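Local coordinates for protein INRS (Synechocystis sp., PDB 5FMN) that senses nickel as a transcriptional regulator of the CsoR-like family and probably represses its target genes by binding their regulatory DNA, at residues V20-E24 / D76-N80. Sequence-based numbering, arbitrary orientation.
Sequences VHSQE and DDHMN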
# COMPACT_ATOMS: atom_id res chain seq x y z
N VAL B 20 13.69 4.81 25.10
CA VAL B 20 14.94 4.10 24.85
C VAL B 20 14.51 2.69 24.41
O VAL B 20 13.69 2.06 25.08
CB VAL B 20 15.80 4.05 26.14
CG1 VAL B 20 16.75 2.85 26.15
CG2 VAL B 20 16.54 5.38 26.32
N HIS B 21 15.02 2.21 23.27
CA HIS B 21 14.48 1.00 22.63
C HIS B 21 14.52 -0.18 23.59
O HIS B 21 15.54 -0.39 24.24
CB HIS B 21 15.25 0.64 21.34
CG HIS B 21 14.83 -0.67 20.73
ND1 HIS B 21 13.76 -0.79 19.87
CD2 HIS B 21 15.32 -1.93 20.88
CE1 HIS B 21 13.60 -2.05 19.52
NE2 HIS B 21 14.54 -2.77 20.12
N SER B 22 13.39 -0.90 23.70
CA SER B 22 13.34 -2.22 24.36
C SER B 22 12.77 -3.30 23.42
O SER B 22 11.69 -3.16 22.85
CB SER B 22 12.56 -2.20 25.70
OG SER B 22 11.59 -1.16 25.76
N GLN B 23 13.55 -4.37 23.25
CA GLN B 23 13.09 -5.60 22.63
C GLN B 23 11.73 -5.93 23.19
O GLN B 23 11.54 -5.93 24.41
CB GLN B 23 14.06 -6.75 22.96
CG GLN B 23 13.73 -8.09 22.32
CD GLN B 23 14.49 -9.24 22.95
OE1 GLN B 23 14.17 -9.69 24.06
NE2 GLN B 23 15.50 -9.73 22.25
N GLU B 24 10.76 -6.09 22.29
CA GLU B 24 9.49 -6.77 22.59
C GLU B 24 9.70 -8.22 22.96
O GLU B 24 10.29 -8.96 22.19
CB GLU B 24 8.54 -6.73 21.39
CG GLU B 24 7.72 -5.46 21.30
CD GLU B 24 6.40 -5.58 22.03
OE1 GLU B 24 5.50 -6.28 21.53
OE2 GLU B 24 6.26 -4.96 23.10
N ASP B 76 11.69 -3.54 13.84
CA ASP B 76 12.46 -2.67 14.75
C ASP B 76 13.50 -3.44 15.55
O ASP B 76 14.65 -3.01 15.61
CB ASP B 76 11.52 -1.95 15.71
CG ASP B 76 10.80 -0.79 15.06
OD1 ASP B 76 11.21 -0.42 13.91
OD2 ASP B 76 9.85 -0.24 15.71
N ASP B 77 13.12 -4.61 16.09
CA ASP B 77 14.06 -5.44 16.85
C ASP B 77 15.18 -5.98 15.98
O ASP B 77 16.33 -5.96 16.39
CB ASP B 77 13.35 -6.60 17.58
CG ASP B 77 12.46 -6.12 18.75
OD1 ASP B 77 12.71 -5.02 19.29
OD2 ASP B 77 11.51 -6.83 19.13
N HIS B 78 14.85 -6.43 14.77
CA HIS B 78 15.86 -6.83 13.79
C HIS B 78 16.87 -5.70 13.47
O HIS B 78 18.08 -5.90 13.56
CB HIS B 78 15.17 -7.30 12.52
CG HIS B 78 16.10 -7.89 11.51
ND1 HIS B 78 16.60 -9.17 11.61
CD2 HIS B 78 16.63 -7.38 10.37
CE1 HIS B 78 17.42 -9.41 10.61
NE2 HIS B 78 17.48 -8.32 9.86
N MET B 79 16.34 -4.52 13.16
CA MET B 79 17.14 -3.32 12.87
C MET B 79 18.09 -3.02 14.01
O MET B 79 19.27 -2.70 13.77
CB MET B 79 16.26 -2.07 12.69
CG MET B 79 16.07 -1.56 11.26
SD MET B 79 15.36 0.11 11.15
CE MET B 79 14.00 0.01 12.34
N ASN B 80 17.55 -3.05 15.23
CA ASN B 80 18.34 -2.90 16.43
C ASN B 80 19.51 -3.88 16.53
O ASN B 80 20.64 -3.45 16.78
CB ASN B 80 17.47 -2.98 17.69
CG ASN B 80 18.27 -2.77 18.97
OD1 ASN B 80 19.23 -2.00 19.00
ND2 ASN B 80 17.92 -3.51 20.00
O HOH W 1 15.58 -5.63 19.95
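Of the 231 Å² buried between the loop 20-24 and helical residues 76-80, His21 contributes 79 Å², Asp77 70 Å² and Asn80 33 Å². The CA-to-CB bond of His21 points toward the helix, bringing the imidazole against residues one turn apart. At the ring edge, NE2 of His21 lies 3.0 Å from OD1 of Asp77; Asn80 CB sits 4.2 Å from the centroid of the His21 ring, 30° off its normal, an off-centre CH-pi contact. One water ties His21 to Asn80, 3.0 Å from His21 NE2 and 3.2 Å from Asn80 ND2, whose hydrogen it accepts. The Asp77 carboxylate also meets the backbone further along the loop: OD2 accepts a weak hydrogen bond from Glu24 N (3.3 Å, N-H...O angle 133°), and OD1 comes within 3.4 Å of Gln23 CA.

ND1 of His21 is hydrogen-bonded to Lys100 NZ of a second subunit, whose Leu96 packs against both His21 and Asn80. The loop leading into helix 26-48 is thus laid along the long central helix 53-89 of the three-helix CsoR-like subunit, at a subunit interface. None of the seven touching residues is buried; the chemistry implies a polar, partly water-mediated surface attachment.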